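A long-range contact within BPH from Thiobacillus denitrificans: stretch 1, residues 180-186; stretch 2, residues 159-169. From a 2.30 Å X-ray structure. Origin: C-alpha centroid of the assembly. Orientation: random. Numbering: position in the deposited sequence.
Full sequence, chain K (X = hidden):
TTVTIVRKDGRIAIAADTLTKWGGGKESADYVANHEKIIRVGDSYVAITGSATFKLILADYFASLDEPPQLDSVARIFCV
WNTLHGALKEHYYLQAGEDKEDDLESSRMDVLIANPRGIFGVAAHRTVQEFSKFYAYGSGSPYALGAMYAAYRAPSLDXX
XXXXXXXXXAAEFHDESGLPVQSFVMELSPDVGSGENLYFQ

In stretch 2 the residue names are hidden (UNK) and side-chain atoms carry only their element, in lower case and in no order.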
ATOM      1  N   PRO K 180      19.492 -12.878  38.178  1.00 34.63           N
ATOM      2  CA  PRO K 180      20.074 -14.208  38.388  1.00 34.68           C
ATOM      3  C   PRO K 180      19.512 -15.282  37.481  1.00 35.07           C
ATOM      4  O   PRO K 180      18.452 -15.111  36.868  1.00 34.53           O
ATOM      5  CB  PRO K 180      19.707 -14.526  39.842  1.00 34.61           C
ATOM      6  CG  PRO K 180      18.439 -13.780  40.061  1.00 34.68           C
ATOM      7  CD  PRO K 180      18.569 -12.513  39.268  1.00 34.45           C
ATOM      8  N   VAL K 181      20.253 -16.382  37.415  1.00 35.36           N
ATOM      9  CA  VAL K 181      19.815 -17.602  36.777  1.00 35.64           C
ATOM     10  C   VAL K 181      19.133 -18.522  37.796  1.00 36.06           C
ATOM     11  O   VAL K 181      19.611 -18.699  38.908  1.00 35.19           O
ATOM     12  CB  VAL K 181      21.026 -18.356  36.203  1.00 36.12           C
ATOM     13  CG1 VAL K 181      20.573 -19.564  35.389  1.00 35.00           C
ATOM     14  CG2 VAL K 181      21.890 -17.393  35.382  1.00 37.02           C
ATOM     15  N   GLN K 182      18.032 -19.123  37.385  1.00 36.82           N
ATOM     16  CA  GLN K 182      17.344 -20.130  38.171  1.00 38.59           C
ATOM     17  C   GLN K 182      17.613 -21.475  37.518  1.00 37.72           C
ATOM     18  O   GLN K 182      17.712 -21.552  36.297  1.00 37.89           O
ATOM     19  CB  GLN K 182      15.850 -19.840  38.132  1.00 40.78           C
ATOM     20  CG  GLN K 182      14.979 -20.847  38.855  1.00 43.58           C
ATOM     21  CD  GLN K 182      13.506 -20.728  38.487  1.00 45.62           C
ATOM     22  OE1 GLN K 182      13.144 -20.168  37.438  1.00 46.92           O
ATOM     23  NE2 GLN K 182      12.641 -21.276  39.344  1.00 45.98           N
ATOM     24  N   SER K 183      17.721 -22.537  38.306  1.00 36.10           N
ATOM     25  CA  SER K 183      17.883 -23.854  37.717  1.00 35.35           C
ATOM     26  C   SER K 183      17.391 -24.988  38.608  1.00 36.07           C
ATOM     27  O   SER K 183      17.216 -24.826  39.801  1.00 35.78           O
ATOM     28  CB  SER K 183      19.336 -24.098  37.350  1.00 34.45           C
ATOM     29  OG  SER K 183      20.158 -24.119  38.501  1.00 34.76           O
ATOM     30  N   PHE K 184      17.174 -26.139  37.993  1.00 36.94           N
ATOM     31  CA  PHE K 184      16.816 -27.343  38.708  1.00 39.13           C
ATOM     32  C   PHE K 184      17.612 -28.487  38.121  1.00 39.37           C
ATOM     33  O   PHE K 184      17.980 -28.439  36.946  1.00 40.13           O
ATOM     34  CB  PHE K 184      15.322 -27.628  38.561  1.00 39.82           C
ATOM     35  CG  PHE K 184      14.447 -26.599  39.214  1.00 40.66           C
ATOM     36  CD1 PHE K 184      14.157 -25.410  38.568  1.00 39.81           C
ATOM     37  CD2 PHE K 184      13.916 -26.814  40.481  1.00 41.20           C
ATOM     38  CE1 PHE K 184      13.353 -24.452  39.170  1.00 40.00           C
ATOM     39  CE2 PHE K 184      13.101 -25.860  41.078  1.00 41.15           C
ATOM     40  CZ  PHE K 184      12.819 -24.678  40.422  1.00 40.08           C
ATOM     41  N   VAL K 185      17.873 -29.504  38.936  1.00 38.85           N
ATOM     42  CA  VAL K 185      18.585 -30.691  38.493  1.00 38.93           C
ATOM     43  C   VAL K 185      17.872 -31.940  39.018  1.00 40.61           C
ATOM     44  O   VAL K 185      17.275 -31.923  40.099  1.00 39.54           O
ATOM     45  CB  VAL K 185      20.071 -30.654  38.934  1.00 38.95           C
ATOM     46  CG1 VAL K 185      20.218 -30.817  40.436  1.00 39.00           C
ATOM     47  CG2 VAL K 185      20.893 -31.705  38.192  1.00 39.23           C
ATOM     48  N   MET K 186      17.918 -33.010  38.230  1.00 41.94           N
ATOM     49  CA  MET K 186      17.316 -34.280  38.615  1.00 43.11           C
ATOM     50  C   MET K 186      18.088 -35.440  38.013  1.00 42.95           C
ATOM     51  O   MET K 186      18.913 -35.254  37.107  1.00 40.15           O
ATOM     52  CB  MET K 186      15.859 -34.331  38.159  1.00 44.55           C
ATOM     53  CG  MET K 186      15.680 -34.531  36.662  1.00 45.96           C
ATOM     54  SD  MET K 186      14.145 -33.838  36.018  1.00 47.91           S
ATOM     55  CE  MET K 186      14.623 -32.108  35.983  1.00 47.36           C
ATOM     56  N   UNK K 159      25.703 -31.199  34.453  1.00 36.12           N
ATOM     57  CA  UNK K 159      24.625 -30.691  33.589  1.00 35.32           C
ATOM     58  C   UNK K 159      24.084 -29.347  34.066  1.00 34.42           C
ATOM     59  O   UNK K 159      23.801 -28.472  33.255  1.00 33.93           O
ATOM     60  c   UNK K 159      23.491 -31.699  33.493  1.00 35.45           C
ATOM     61  N   UNK K 160      23.939 -29.179  35.376  1.00 34.15           N
ATOM     62  CA  UNK K 160      23.415 -27.926  35.908  1.00 33.91           C
ATOM     63  C   UNK K 160      24.351 -26.742  35.631  1.00 33.25           C
ATOM     64  O   UNK K 160      23.915 -25.677  35.228  1.00 33.33           O
ATOM     65  c   UNK K 160      21.882 -27.052  39.352  1.00 35.83           C
ATOM     66  c   UNK K 160      22.486 -26.813  37.986  1.00 35.08           C
ATOM     67  o   UNK K 160      22.376 -27.928  40.091  1.00 36.32           O
ATOM     68  c   UNK K 160      23.129 -28.053  37.394  1.00 34.33           C
ATOM     69  o   UNK K 160      20.912 -26.352  39.686  1.00 36.64           O
ATOM     70  N   UNK K 161      25.641 -26.938  35.833  1.00 33.35           N
ATOM     71  CA  UNK K 161      26.614 -25.883  35.586  1.00 32.89           C
ATOM     72  C   UNK K 161      26.644 -25.496  34.121  1.00 31.99           C
ATOM     73  O   UNK K 161      26.836 -24.330  33.785  1.00 31.73           O
ATOM     74  c   UNK K 161      27.997 -26.331  36.045  1.00 33.33           C
ATOM     75  N   UNK K 162      26.448 -26.474  33.245  1.00 31.67           N
ATOM     76  CA  UNK K 162      26.414 -26.198  31.812  1.00 31.08           C
ATOM     77  C   UNK K 162      25.130 -25.459  31.410  1.00 30.69           C
ATOM     78  O   UNK K 162      25.176 -24.505  30.604  1.00 30.23           O
ATOM     79  c   UNK K 162      26.456 -27.175  29.502  1.00 30.42           C
ATOM     80  c   UNK K 162      27.957 -28.093  31.279  1.00 31.20           C
ATOM     81  c   UNK K 162      26.593 -27.478  30.983  1.00 30.82           C
ATOM     82  N   UNK K 163      24.002 -25.893  31.970  1.00 29.93           N
ATOM     83  CA  UNK K 163      22.705 -25.254  31.714  1.00 29.82           C
ATOM     84  C   UNK K 163      22.720 -23.817  32.190  1.00 29.92           C
ATOM     85  O   UNK K 163      22.282 -22.922  31.482  1.00 28.86           O
ATOM     86  c   UNK K 163      21.591 -26.014  32.411  1.00 29.85           C
ATOM     87  N   UNK K 164      23.250 -23.605  33.394  1.00 31.16           N
ATOM     88  CA  UNK K 164      23.352 -22.263  33.962  1.00 31.89           C
ATOM     89  C   UNK K 164      24.280 -21.403  33.130  1.00 31.93           C
ATOM     90  O   UNK K 164      23.973 -20.252  32.846  1.00 32.55           O
ATOM     91  n   UNK K 164      23.388 -19.781  39.363  1.00 33.61           N
ATOM     92  c   UNK K 164      22.973 -20.945  38.881  1.00 33.07           C
ATOM     93  c   UNK K 164      23.863 -22.309  35.398  1.00 32.11           C
ATOM     94  n   UNK K 164      21.681 -21.252  38.955  1.00 32.46           N
ATOM     95  n   UNK K 164      23.854 -21.775  38.320  1.00 32.66           N
ATOM     96  c   UNK K 164      22.870 -22.897  36.384  1.00 32.26           C
ATOM     97  c   UNK K 164      23.523 -23.067  37.738  1.00 32.58           C
ATOM     98  N   UNK K 165      25.420 -21.953  32.748  1.00 31.84           N
ATOM     99  CA  UNK K 165      26.374 -21.183  31.970  1.00 32.31           C
ATOM    100  C   UNK K 165      25.718 -20.683  30.682  1.00 31.43           C
ATOM    101  O   UNK K 165      25.998 -19.582  30.234  1.00 31.44           O
ATOM    102  c   UNK K 165      27.641 -21.996  31.681  1.00 32.90           C
ATOM    103  c   UNK K 165      29.300 -20.117  31.965  1.00 34.86           C
ATOM    104  c   UNK K 165      28.778 -21.195  31.026  1.00 34.14           C
ATOM    105  c   UNK K 165      29.919 -22.098  30.592  1.00 34.76           C
ATOM    106  N   UNK K 166      24.835 -21.490  30.101  1.00 31.08           N
ATOM    107  CA  UNK K 166      24.136 -21.112  28.885  1.00 30.38           C
ATOM    108  C   UNK K 166      23.328 -19.850  29.065  1.00 30.09           C
ATOM    109  O   UNK K 166      23.285 -18.983  28.202  1.00 30.33           O
ATOM    110  N   UNK K 167      22.693 -19.744  30.213  1.00 29.83           N
ATOM    111  CA  UNK K 167      21.874 -18.596  30.528  1.00 29.56           C
ATOM    112  C   UNK K 167      22.741 -17.353  30.759  1.00 30.18           C
ATOM    113  O   UNK K 167      22.347 -16.255  30.380  1.00 29.08           O
ATOM    114  c   UNK K 167      20.230 -17.669  32.209  1.00 29.87           C
ATOM    115  c   UNK K 167      21.016 -18.899  31.769  1.00 29.60           C
ATOM    116  c   UNK K 167      20.085 -20.080  31.483  1.00 29.43           C
ATOM    117  N   UNK K 168      23.906 -17.533  31.387  1.00 31.32           N
ATOM    118  CA  UNK K 168      24.776 -16.419  31.769  1.00 32.36           C
ATOM    119  C   UNK K 168      25.447 -15.769  30.552  1.00 32.39           C
ATOM    120  O   UNK K 168      25.723 -14.562  30.551  1.00 31.18           O
ATOM    121  c   UNK K 168      25.860 -16.884  32.748  1.00 35.06           C
ATOM    122  s   UNK K 168      26.568 -18.494  34.880  1.00 41.54           S
ATOM    123  c   UNK K 168      25.362 -17.400  34.093  1.00 37.12           C
ATOM    124  c   UNK K 168      27.627 -17.274  35.650  1.00 41.40           C
ATOM    125  N   UNK K 169      25.735 -16.584  29.538  1.00 31.85           N
ATOM    126  CA  UNK K 169      26.274 -16.089  28.279  1.00 32.03           C
ATOM    127  C   UNK K 169      25.258 -15.188  27.584  1.00 32.14           C
ATOM    128  O   UNK K 169      25.610 -14.134  27.021  1.00 32.32           O
ATOM    129  c   UNK K 169      26.647 -17.246  27.369  1.00 31.75           C
TER

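Position 159 carries one side-chain carbon, a lone CB; a single carbon defines Ala159. Its CB points toward stretch 1, but its nearest approach there, from Ala159 CB to Val185 CG2, is 5.4 Å. Position 160 has three carbons, the third bonded to two oxygens, so a carboxylate ends a chain of two methylenes, the pattern of glutamate. In Glu160, OE2 lies 2.6 Å from Ser183 OG, and OE1 lies 3.6 Å from Val185 CG1. With chi1 and chi2 both t, the chain is extended and carries the carboxylate to the strand.

Position 161 again has one carbon, pointing away: Ala161. At 162, the first carbon bears two others, three in all and no heteroatom, hence Val162, which is out of reach of stretch 1. Position 163 has a single carbon and is Ala163; the CB of Ala163 points toward the strand but stays 5.8 Å from its nearest atom, Ser183 CB.

Position 164 shows three carbons, a nitrogen, then a carbon carrying two more nitrogens, a guanidinium that only arginine supplies. The CA-to-CB bond of Arg164 points sideways, but the end of the chain comes nearer, and NH1 lies 3.3 Å from both Val181 O and Ser183 OG.

Position 165 has four carbons forked at the second, which identifies Leu165; it points away. Position 166 has no side-chain atoms and is Gly166. An ideal CB on Gly166 would be out of reach of stretch 1, but would be crowded by Ala163 O at 3.3 Å. Position 167 repeats the three-carbon fork at CB: Val167, whose CG1 is 3.6 Å from Val181 CG2. Position 168 has two carbons, a sulfur and a terminal carbon, unbranched, so it is Met168; its CG approaches Val181 CG2 at 3.7 Å. Position 169, with one carbon, is Ala169, out of reach.

The helix runs nearly antiparallel to the strand, at 156° with a closest axis approach of 8.6 Å, and Val181 faces Arg164 while Val185 faces Glu160. Val181, Ser183 and Val185 point toward the helix, whereas Gln182 and Phe184 point away. Ser183 is the polar link: its OG donates to Glu160 OE2 and accepts from Arg164 NH1 (N-H...acceptor angle 158°), linking residues one helical turn apart. NH1 also donates to Val181 O (143°). The Ser183 hydroxyl sits at the guanidinium edge, whereas Val181 CB covers one face. Beyond this network, Val181 packs against Val167 and Met168, and 419 Å² is buried in total.

Stretch 2, residues 159-169: AEAVARLGVMA
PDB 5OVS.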